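Local coordinates for D-isomer specific 2-hydroxyacid dehydrogenase family protein (Desulfovibrio vulgaris, PDB 5TX7) that probably catalyses the NAD-dependent interconversion of D-2-hydroxyacids and the corresponding 2-oxoacids, at residues His47-Asn52 / Pro65-Val70; Glu249-Gly254 / Lys279-Thr284; Ser102-Val107 / Arg161-Ile166. All blocks are in the same frame, centred on the assembly; numbering follows the deposited sequence.

Contact 1: His47-Asn52 / Pro65-Val70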
loop_
_atom_site.group_PDB
_atom_site.type_symbol
_atom_site.label_atom_id
_atom_site.label_comp_id
_atom_site.label_asym_id
_atom_site.label_seq_id
_atom_site.Cartn_x
_atom_site.Cartn_y
_atom_site.Cartn_z
ATOM N N HIS A 47 -22.501 -26.107 25.499
ATOM C CA HIS A 47 -21.782 -27.266 24.974
ATOM C C HIS A 47 -20.458 -26.810 24.338
ATOM O O HIS A 47 -19.432 -27.497 24.457
ATOM C CB HIS A 47 -22.565 -27.958 23.861
ATOM C CG HIS A 47 -23.845 -28.603 24.283
ATOM N ND1 HIS A 47 -24.933 -27.904 24.783
ATOM C CD2 HIS A 47 -24.243 -29.891 24.174
ATOM C CE1 HIS A 47 -25.924 -28.751 25.008
ATOM N NE2 HIS A 47 -25.536 -29.961 24.639
ATOM N N VAL A 48 -20.514 -25.674 23.623
ATOM C CA VAL A 48 -19.390 -25.132 22.860
ATOM C C VAL A 48 -19.146 -23.679 23.245
ATOM O O VAL A 48 -20.082 -22.866 23.212
ATOM C CB VAL A 48 -19.669 -25.144 21.330
ATOM C CG1 VAL A 48 -18.461 -24.638 20.555
ATOM C CG2 VAL A 48 -20.029 -26.532 20.862
ATOM N N VAL A 49 -17.897 -23.354 23.570
ATOM C CA VAL A 49 -17.499 -21.986 23.863
ATOM C C VAL A 49 -16.541 -21.498 22.758
ATOM O O VAL A 49 -15.593 -22.204 22.375
ATOM C CB VAL A 49 -16.836 -21.881 25.257
ATOM C CG1 VAL A 49 -16.046 -20.577 25.424
ATOM C CG2 VAL A 49 -17.888 -21.996 26.336
ATOM N N LEU A 50 -16.794 -20.287 22.256
ATOM C CA LEU A 50 -15.892 -19.615 21.305
ATOM C C LEU A 50 -15.212 -18.450 22.025
ATOM O O LEU A 50 -15.888 -17.634 22.663
ATOM C CB LEU A 50 -16.663 -19.097 20.106
ATOM C CG LEU A 50 -17.578 -20.117 19.410
ATOM C CD1 LEU A 50 -18.395 -19.408 18.331
ATOM C CD2 LEU A 50 -16.758 -21.289 18.850
ATOM N N THR A 51 -13.882 -18.416 21.960
ATOM C CA THR A 51 -13.101 -17.358 22.569
ATOM C C THR A 51 -12.032 -16.905 21.576
ATOM O O THR A 51 -11.437 -17.715 20.882
ATOM C CB THR A 51 -12.435 -17.807 23.889
ATOM O OG1 THR A 51 -11.624 -16.750 24.409
ATOM C CG2 THR A 51 -11.544 -19.059 23.716
ATOM N N ASN A 52 -11.830 -15.599 21.489
ATOM C CA ASN A 52 -10.695 -15.038 20.784
ATOM C C ASN A 52 -9.596 -14.809 21.823
ATOM O O ASN A 52 -8.589 -15.495 21.817
ATOM C CB ASN A 52 -11.101 -13.748 20.046
ATOM C CG ASN A 52 -10.072 -13.301 19.025
ATOM O OD1 ASN A 52 -8.889 -13.604 19.138
ATOM N ND2 ASN A 52 -10.535 -12.574 18.010
ATOM N N PRO A 65 -19.034 -27.863 33.801
ATOM C CA PRO A 65 -19.054 -29.303 33.528
ATOM C C PRO A 65 -19.814 -29.678 32.251
ATOM O O PRO A 65 -19.574 -30.743 31.682
ATOM C CB PRO A 65 -19.752 -29.893 34.762
ATOM C CG PRO A 65 -19.875 -28.783 35.742
ATOM C CD PRO A 65 -19.889 -27.527 34.950
ATOM N N GLY A 66 -20.725 -28.812 31.810
ATOM C CA GLY A 66 -21.390 -28.984 30.528
ATOM C C GLY A 66 -20.514 -28.780 29.311
ATOM O O GLY A 66 -20.875 -29.216 28.228
ATOM N N LEU A 67 -19.372 -28.120 29.473
ATOM C CA LEU A 67 -18.540 -27.711 28.343
ATOM C C LEU A 67 -17.907 -28.916 27.669
ATOM O O LEU A 67 -17.182 -29.670 28.301
ATOM C CB LEU A 67 -17.454 -26.730 28.805
ATOM C CG LEU A 67 -16.509 -26.135 27.751
ATOM C CD1 LEU A 67 -17.305 -25.485 26.637
ATOM C CD2 LEU A 67 -15.570 -25.143 28.406
ATOM N N ARG A 68 -18.205 -29.100 26.386
ATOM C CA ARG A 68 -17.688 -30.224 25.612
ATOM C C ARG A 68 -16.672 -29.850 24.539
ATOM O O ARG A 68 -15.907 -30.715 24.134
ATOM C CB ARG A 68 -18.844 -31.016 25.000
ATOM C CG ARG A 68 -19.906 -31.482 25.997
ATOM C CD ARG A 68 -19.354 -32.048 27.314
ATOM N NE ARG A 68 -20.420 -32.559 28.177
ATOM C CZ ARG A 68 -20.251 -33.225 29.320
ATOM N NH1 ARG A 68 -19.028 -33.491 29.786
ATOM N NH2 ARG A 68 -21.326 -33.654 29.996
ATOM N N PHE A 69 -16.617 -28.585 24.105
ATOM C CA PHE A 69 -15.714 -28.184 23.014
ATOM C C PHE A 69 -15.393 -26.695 23.014
ATOM O O PHE A 69 -16.292 -25.855 23.130
ATOM C CB PHE A 69 -16.327 -28.575 21.662
ATOM C CG PHE A 69 -15.462 -28.244 20.475
ATOM C CD1 PHE A 69 -14.164 -28.743 20.376
ATOM C CD2 PHE A 69 -15.948 -27.456 19.432
ATOM C CE1 PHE A 69 -13.370 -28.452 19.276
ATOM C CE2 PHE A 69 -15.141 -27.171 18.342
ATOM C CZ PHE A 69 -13.860 -27.665 18.265
ATOM N N VAL A 70 -14.110 -26.373 22.875
ATOM C CA VAL A 70 -13.685 -24.980 22.736
ATOM C C VAL A 70 -13.068 -24.743 21.360
ATOM O O VAL A 70 -12.174 -25.486 20.939
ATOM C CB VAL A 70 -12.690 -24.594 23.828
ATOM C CG1 VAL A 70 -12.226 -23.147 23.643
ATOM C CG2 VAL A 70 -13.334 -24.795 25.198
#
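Two flat groups mark this pairing. The guanidinium of R68 has P65 O over one face, 3.3 Å above the plane and displaced toward its rim, with G66 CA farther up on the same side; a bend at chi2 (-43°) turns the arginine away from segment 47-52. The ring of F69 meets CG1 of V48 obliquely, CG1 to CD2 being 3.9 Å, and is stacked against the ring of F309 from helix 292-310. The pairing joins the two strands of a beta-alpha-beta unit, strand 48-51, helix 58-62 and strand 69-72, in the parallel sheet of the smaller domain, whose 2-1-3-4-5 strand order fits the flavodoxin-like substrate-binding domain of this family. Strand 3-6 borders strand 48-51 on its far side.

V48 pairs with F69 and V49 with V70, the strands running parallel. V49 N donates to F69 O at 3.0 Å, the donor sitting nearly along the C=O axis. Two residues earlier, H47 O is gripped twice, by R68 N at 2.8 Å on an in-plane lone pair and, weakly, by F69 N. The double grip closes off the start of the pairing, where segment 65-70 is still leaving its loop.

V48 and F69 lie side by side on one face of the sheet, with CG1 of V48 and CG of F69 both anti to the backbone N. V49 and V70 share the other face, joined by T51 and L67. The hydroxyl of T51 turns to V54 O, which leaves its methyl for the strand neighbour: CG2 lies 4.1 Å from CG1 of V70. L67 crosses V49 at about a right angle, its CD1 touching CG2 of V49 at 3.6 Å.

Contact 2: Glu249-Gly254 / Lys279-Thr284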
loop_
_atom_site.group_PDB
_atom_site.type_symbol
_atom_site.label_atom_id
_atom_site.label_comp_id
_atom_site.label_asym_id
_atom_site.label_seq_id
_atom_site.Cartn_x
_atom_site.Cartn_y
_atom_site.Cartn_z
ATOM N N GLU A 249 15.996 4.335 19.612
ATOM C CA GLU A 249 17.293 4.983 19.393
ATOM C C GLU A 249 17.734 4.912 17.925
ATOM O O GLU A 249 18.274 5.884 17.399
ATOM C CB GLU A 249 18.368 4.435 20.366
ATOM C CG GLU A 249 18.532 5.278 21.644
ATOM C CD GLU A 249 18.967 4.503 22.912
ATOM O OE1 GLU A 249 18.735 5.036 24.023
ATOM O OE2 GLU A 249 19.556 3.389 22.838
ATOM N N ALA A 250 17.472 3.791 17.255
ATOM C CA ALA A 250 17.789 3.651 15.807
ATOM C C ALA A 250 16.963 4.562 14.917
ATOM O O ALA A 250 17.451 5.050 13.894
ATOM C CB ALA A 250 17.621 2.204 15.343
ATOM N N LEU A 251 15.706 4.766 15.289
ATOM C CA LEU A 251 14.849 5.701 14.585
ATOM C C LEU A 251 15.343 7.128 14.792
ATOM O O LEU A 251 15.507 7.857 13.812
ATOM C CB LEU A 251 13.394 5.540 15.032
ATOM C CG LEU A 251 12.702 4.275 14.448
ATOM C CD1 LEU A 251 11.461 3.894 15.257
ATOM C CD2 LEU A 251 12.333 4.454 12.980
ATOM N N ASP A 252 15.622 7.511 16.042
ATOM C CA ASP A 252 16.096 8.874 16.334
ATOM C C ASP A 252 17.470 9.180 15.708
ATOM O O ASP A 252 17.698 10.305 15.255
ATOM C CB ASP A 252 16.082 9.181 17.851
ATOM C CG ASP A 252 14.637 9.339 18.430
ATOM O OD1 ASP A 252 13.775 10.016 17.811
ATOM O OD2 ASP A 252 14.354 8.782 19.520
ATOM N N SER A 253 18.351 8.177 15.637
ATOM C CA SER A 253 19.688 8.341 15.025
ATOM C C SER A 253 19.692 8.376 13.499
ATOM O O SER A 253 20.647 8.866 12.911
ATOM C CB SER A 253 20.650 7.238 15.485
ATOM O OG SER A 253 20.524 6.062 14.709
ATOM N N GLY A 254 18.652 7.834 12.862
ATOM C CA GLY A 254 18.574 7.759 11.401
ATOM C C GLY A 254 19.015 6.424 10.818
ATOM O O GLY A 254 19.011 6.253 9.584
ATOM N N LYS A 279 10.677 9.301 16.255
ATOM C CA LYS A 279 10.342 9.803 14.917
ATOM C C LYS A 279 10.217 8.666 13.887
ATOM O O LYS A 279 10.735 7.591 14.099
ATOM C CB LYS A 279 11.327 10.873 14.470
ATOM C CG LYS A 279 12.742 10.413 14.151
ATOM C CD LYS A 279 13.647 11.641 14.027
ATOM C CE LYS A 279 14.927 11.355 13.266
ATOM N NZ LYS A 279 15.820 12.546 13.360
ATOM N N ASN A 280 9.471 8.928 12.811
ATOM C CA ASN A 280 9.251 7.994 11.693
ATOM C C ASN A 280 8.764 6.609 12.112
ATOM O O ASN A 280 9.101 5.604 11.485
ATOM C CB ASN A 280 10.527 7.853 10.866
ATOM C CG ASN A 280 11.006 9.173 10.306
ATOM O OD1 ASN A 280 10.218 9.933 9.744
ATOM N ND2 ASN A 280 12.305 9.454 10.445
ATOM N N CYS A 281 7.963 6.552 13.170
ATOM C CA CYS A 281 7.416 5.292 13.661
ATOM C C CYS A 281 5.918 5.301 13.399
ATOM O O CYS A 281 5.206 6.211 13.829
ATOM C CB CYS A 281 7.673 5.145 15.154
ATOM S SG CYS A 281 7.382 3.461 15.760
ATOM N N LEU A 282 5.450 4.287 12.677
ATOM C CA LEU A 282 4.044 4.116 12.346
ATOM C C LEU A 282 3.501 2.920 13.138
ATOM O O LEU A 282 4.081 1.837 13.115
ATOM C CB LEU A 282 3.901 3.880 10.851
ATOM C CG LEU A 282 2.542 4.031 10.207
ATOM C CD1 LEU A 282 2.134 5.484 10.257
ATOM C CD2 LEU A 282 2.610 3.552 8.754
ATOM N N ILE A 283 2.411 3.129 13.871
ATOM C CA ILE A 283 1.886 2.117 14.773
ATOM C C ILE A 283 0.395 1.928 14.491
ATOM O O ILE A 283 -0.353 2.894 14.347
ATOM C CB ILE A 283 2.115 2.478 16.250
ATOM C CG1 ILE A 283 3.589 2.831 16.479
ATOM C CG2 ILE A 283 1.711 1.312 17.150
ATOM C CD1 ILE A 283 3.923 3.177 17.923
ATOM N N THR A 284 -0.025 0.672 14.405
ATOM C CA THR A 284 -1.422 0.332 14.208
ATOM C C THR A 284 -1.828 -0.644 15.328
ATOM O O THR A 284 -1.000 -1.400 15.800
ATOM C CB THR A 284 -1.659 -0.281 12.786
ATOM O OG1 THR A 284 -0.720 -1.314 12.520
ATOM C CG2 THR A 284 -1.467 0.774 11.710
HETATM O O HOH W 1 14.456 7.991 11.252
#
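Van der Waals packing centres on L251, whose CB is directed toward segment 279-284 from the last turn of its helix. CD1 of L251 and CB of C281, 4.0 Å apart, form the apolar side-chain pair. The other carbons pack against oxygens: L251 CB rests 3.5 Å from the backbone carbonyl K279 O, and L251 CD2 lies 3.7 Å from N280 O. The aliphatic part of K279 passes across the carboxylate of D252, its CG 3.8 Å from D252 OD1; the crowded chi1 of the lysine (70°) and an extended chain beyond CG carry it along the helix end.

The joined parts are the C-terminal end of helix 244-253 and the entry to strand 281-283, an outermost strand of the seven-stranded parallel sheet of the Rossmann-type NAD-binding domain. G254 ends the helix in a Schellman motif, with positive phi (97°) and its N bonded back to L251 O and, weakly, to A250 O.

Polar contact is looser. K279 NZ makes a weak hydrogen bond to D252 O, whereas OD1 of D252 stays 5.5 Å from NZ, so attraction between the charges would be only long-range. One water bridges the segments, donating to L251 O at 2.8 Å and accepting from N280 ND2 at 2.7 Å.

Contact 3: Ser102-Val107 / Arg161-Ile166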
loop_
_atom_site.group_PDB
_atom_site.type_symbol
_atom_site.label_atom_id
_atom_site.label_comp_id
_atom_site.label_asym_id
_atom_site.label_seq_id
_atom_site.Cartn_x
_atom_site.Cartn_y
_atom_site.Cartn_z
ATOM N N SER A 102 -4.239 -11.077 4.709
ATOM C CA SER A 102 -4.497 -9.882 5.499
ATOM C C SER A 102 -3.185 -9.342 6.059
ATOM O O SER A 102 -2.879 -8.158 5.897
ATOM C CB SER A 102 -5.470 -10.185 6.631
ATOM O OG SER A 102 -5.978 -8.991 7.213
ATOM N N VAL A 103 -2.390 -10.228 6.660
ATOM C CA VAL A 103 -1.148 -9.827 7.327
ATOM C C VAL A 103 -0.087 -9.380 6.332
ATOM O O VAL A 103 0.472 -8.278 6.485
ATOM C CB VAL A 103 -0.623 -10.928 8.292
ATOM C CG1 VAL A 103 0.753 -10.596 8.854
ATOM C CG2 VAL A 103 -1.609 -11.079 9.473
ATOM N N ALA A 104 0.177 -10.204 5.317
ATOM C CA ALA A 104 1.128 -9.852 4.260
ATOM C C ALA A 104 0.829 -8.495 3.592
ATOM O O ALA A 104 1.712 -7.695 3.373
ATOM C CB ALA A 104 1.162 -10.944 3.213
ATOM N N GLN A 105 -0.425 -8.249 3.265
ATOM C CA GLN A 105 -0.825 -6.946 2.752
ATOM C C GLN A 105 -0.662 -5.797 3.747
ATOM O O GLN A 105 -0.403 -4.662 3.327
ATOM C CB GLN A 105 -2.260 -6.990 2.230
ATOM C CG GLN A 105 -2.331 -7.853 0.978
ATOM C CD GLN A 105 -3.710 -8.003 0.407
ATOM O OE1 GLN A 105 -4.578 -7.134 0.569
ATOM N NE2 GLN A 105 -3.928 -9.114 -0.276
ATOM N N HIS A 106 -0.820 -6.068 5.047
ATOM C CA HIS A 106 -0.586 -5.016 6.049
ATOM C C HIS A 106 0.907 -4.601 6.144
ATOM O O HIS A 106 1.221 -3.425 6.382
ATOM C CB HIS A 106 -1.122 -5.416 7.436
ATOM C CG HIS A 106 -1.282 -4.258 8.363
ATOM N ND1 HIS A 106 -2.170 -3.232 8.123
ATOM C CD2 HIS A 106 -0.655 -3.948 9.522
ATOM C CE1 HIS A 106 -2.083 -2.339 9.095
ATOM N NE2 HIS A 106 -1.186 -2.761 9.969
ATOM N N VAL A 107 1.812 -5.566 5.934
ATOM C CA VAL A 107 3.251 -5.281 5.849
ATOM C C VAL A 107 3.518 -4.172 4.798
ATOM O O VAL A 107 4.264 -3.201 5.070
ATOM C CB VAL A 107 4.066 -6.557 5.517
ATOM C CG1 VAL A 107 5.522 -6.235 5.109
ATOM C CG2 VAL A 107 4.046 -7.517 6.682
ATOM N N ARG A 161 6.157 -16.140 3.082
ATOM C CA ARG A 161 6.222 -16.475 1.655
ATOM C C ARG A 161 5.379 -15.550 0.808
ATOM O O ARG A 161 5.786 -15.195 -0.302
ATOM C CB ARG A 161 5.741 -17.900 1.411
ATOM C CG ARG A 161 6.712 -18.948 1.913
ATOM C CD ARG A 161 6.012 -20.280 2.021
ATOM N NE ARG A 161 6.802 -21.264 2.744
ATOM C CZ ARG A 161 6.400 -22.510 2.975
ATOM N NH1 ARG A 161 5.200 -22.923 2.555
ATOM N NH2 ARG A 161 7.187 -23.352 3.640
ATOM N N ARG A 162 4.202 -15.181 1.330
ATOM C CA ARG A 162 3.313 -14.203 0.676
ATOM C C ARG A 162 4.008 -12.849 0.584
ATOM O O ARG A 162 4.028 -12.220 -0.473
ATOM C CB ARG A 162 1.998 -14.081 1.444
ATOM C CG ARG A 162 0.867 -13.423 0.705
ATOM C CD ARG A 162 0.345 -14.365 -0.354
ATOM N NE ARG A 162 0.664 -13.842 -1.648
ATOM C CZ ARG A 162 0.641 -14.561 -2.763
ATOM N NH1 ARG A 162 0.978 -13.987 -3.912
ATOM N NH2 ARG A 162 0.269 -15.849 -2.769
ATOM N N VAL A 163 4.614 -12.412 1.687
ATOM C CA VAL A 163 5.356 -11.173 1.669
ATOM C C VAL A 163 6.450 -11.217 0.594
ATOM O O VAL A 163 6.663 -10.234 -0.119
ATOM C CB VAL A 163 5.935 -10.838 3.054
ATOM C CG1 VAL A 163 6.979 -9.733 2.962
ATOM C CG2 VAL A 163 4.830 -10.426 4.001
ATOM N N GLY A 164 7.124 -12.353 0.465
ATOM C CA GLY A 164 8.175 -12.510 -0.531
ATOM C C GLY A 164 7.663 -12.425 -1.960
ATOM O O GLY A 164 8.281 -11.779 -2.798
ATOM N N ARG A 165 6.538 -13.066 -2.253
ATOM C CA ARG A 165 5.982 -12.981 -3.608
ATOM C C ARG A 165 5.626 -11.513 -3.964
ATOM O O ARG A 165 5.925 -11.033 -5.066
ATOM C CB ARG A 165 4.795 -13.947 -3.820
ATOM N N ILE A 166 5.038 -10.795 -3.020
ATOM C CA ILE A 166 4.652 -9.411 -3.256
ATOM C C ILE A 166 5.902 -8.569 -3.482
ATOM O O ILE A 166 5.983 -7.817 -4.476
ATOM C CB ILE A 166 3.800 -8.856 -2.097
ATOM C CG1 ILE A 166 2.454 -9.592 -2.047
ATOM C CG2 ILE A 166 3.566 -7.365 -2.273
ATOM C CD1 ILE A 166 1.707 -9.459 -0.729
#
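Segments 102-107 and 161-166 are both helical throughout, and their axes cross at -46° with a closest approach of 8.9 Å. The backbones come nearest at A104 and V163, whose CA atoms are 5.1 Å apart. The small side chain of A104 lets the backbones come this near here: its methyl, directed toward the other helix, fits among side chains of three residues there.

R162 meets that methyl with its aliphatic root rather than its charge, CG lying 3.5 Å from A104 CB. Here CG is anti to the backbone N (chi1 -164°), after which bends at chi2 and chi3 take the guanidinium away to the second subunit, where NH1 makes a weak hydrogen bond to A169 O. V163 presents the branch anti to its own carbonyl carbon: CG2 sits 3.8 Å from both CA and CB of A104. The same CG2 also meets CG2 of V107, one turn farther along, at 4.0 Å, the two valines crossing at about a right angle. I166 adds the tip of its chain, CD1 being 4.2 Å from A104 CB. The contact is thus wholly apolar.

Helix 158-169 follows strand 150-154 through a turn containing G155 and G157; with G160 in the first turn of the helix these fit the GxGxxG pattern of Rossmann-type dinucleotide sites. Helix 100-116 packs beside it, covering V163 and I166 further with F108. V103 touches T236, just after strand 231-235 of the NAD-binding sheet, while S102, Q105 and I166 meet the second subunit, so the helix pair lies between that sheet and the dimer partner.

In the fold
The three contacts illustrate how a two-domain dehydrogenase is built from separate cores. Contact 1 belongs to the smaller domain, on the opposite side of the chain's centre from the other two: its centre is about 33 Å from that of contact 3 and about 43 Å from that of contact 2, with nearest atoms about 12 and 15 Å apart. Contacts 2 and 3, centres about 22 Å apart, touch through T284 OG1 and H106 NE2, 3.0 Å apart in a probable hydrogen bond linking the residue after strand 281-283 to helix 100-116. Both also reach the second subunit. In this family the active site lies in the cleft between the domains; the contacts lie in the domains flanking it, none being seen to form it.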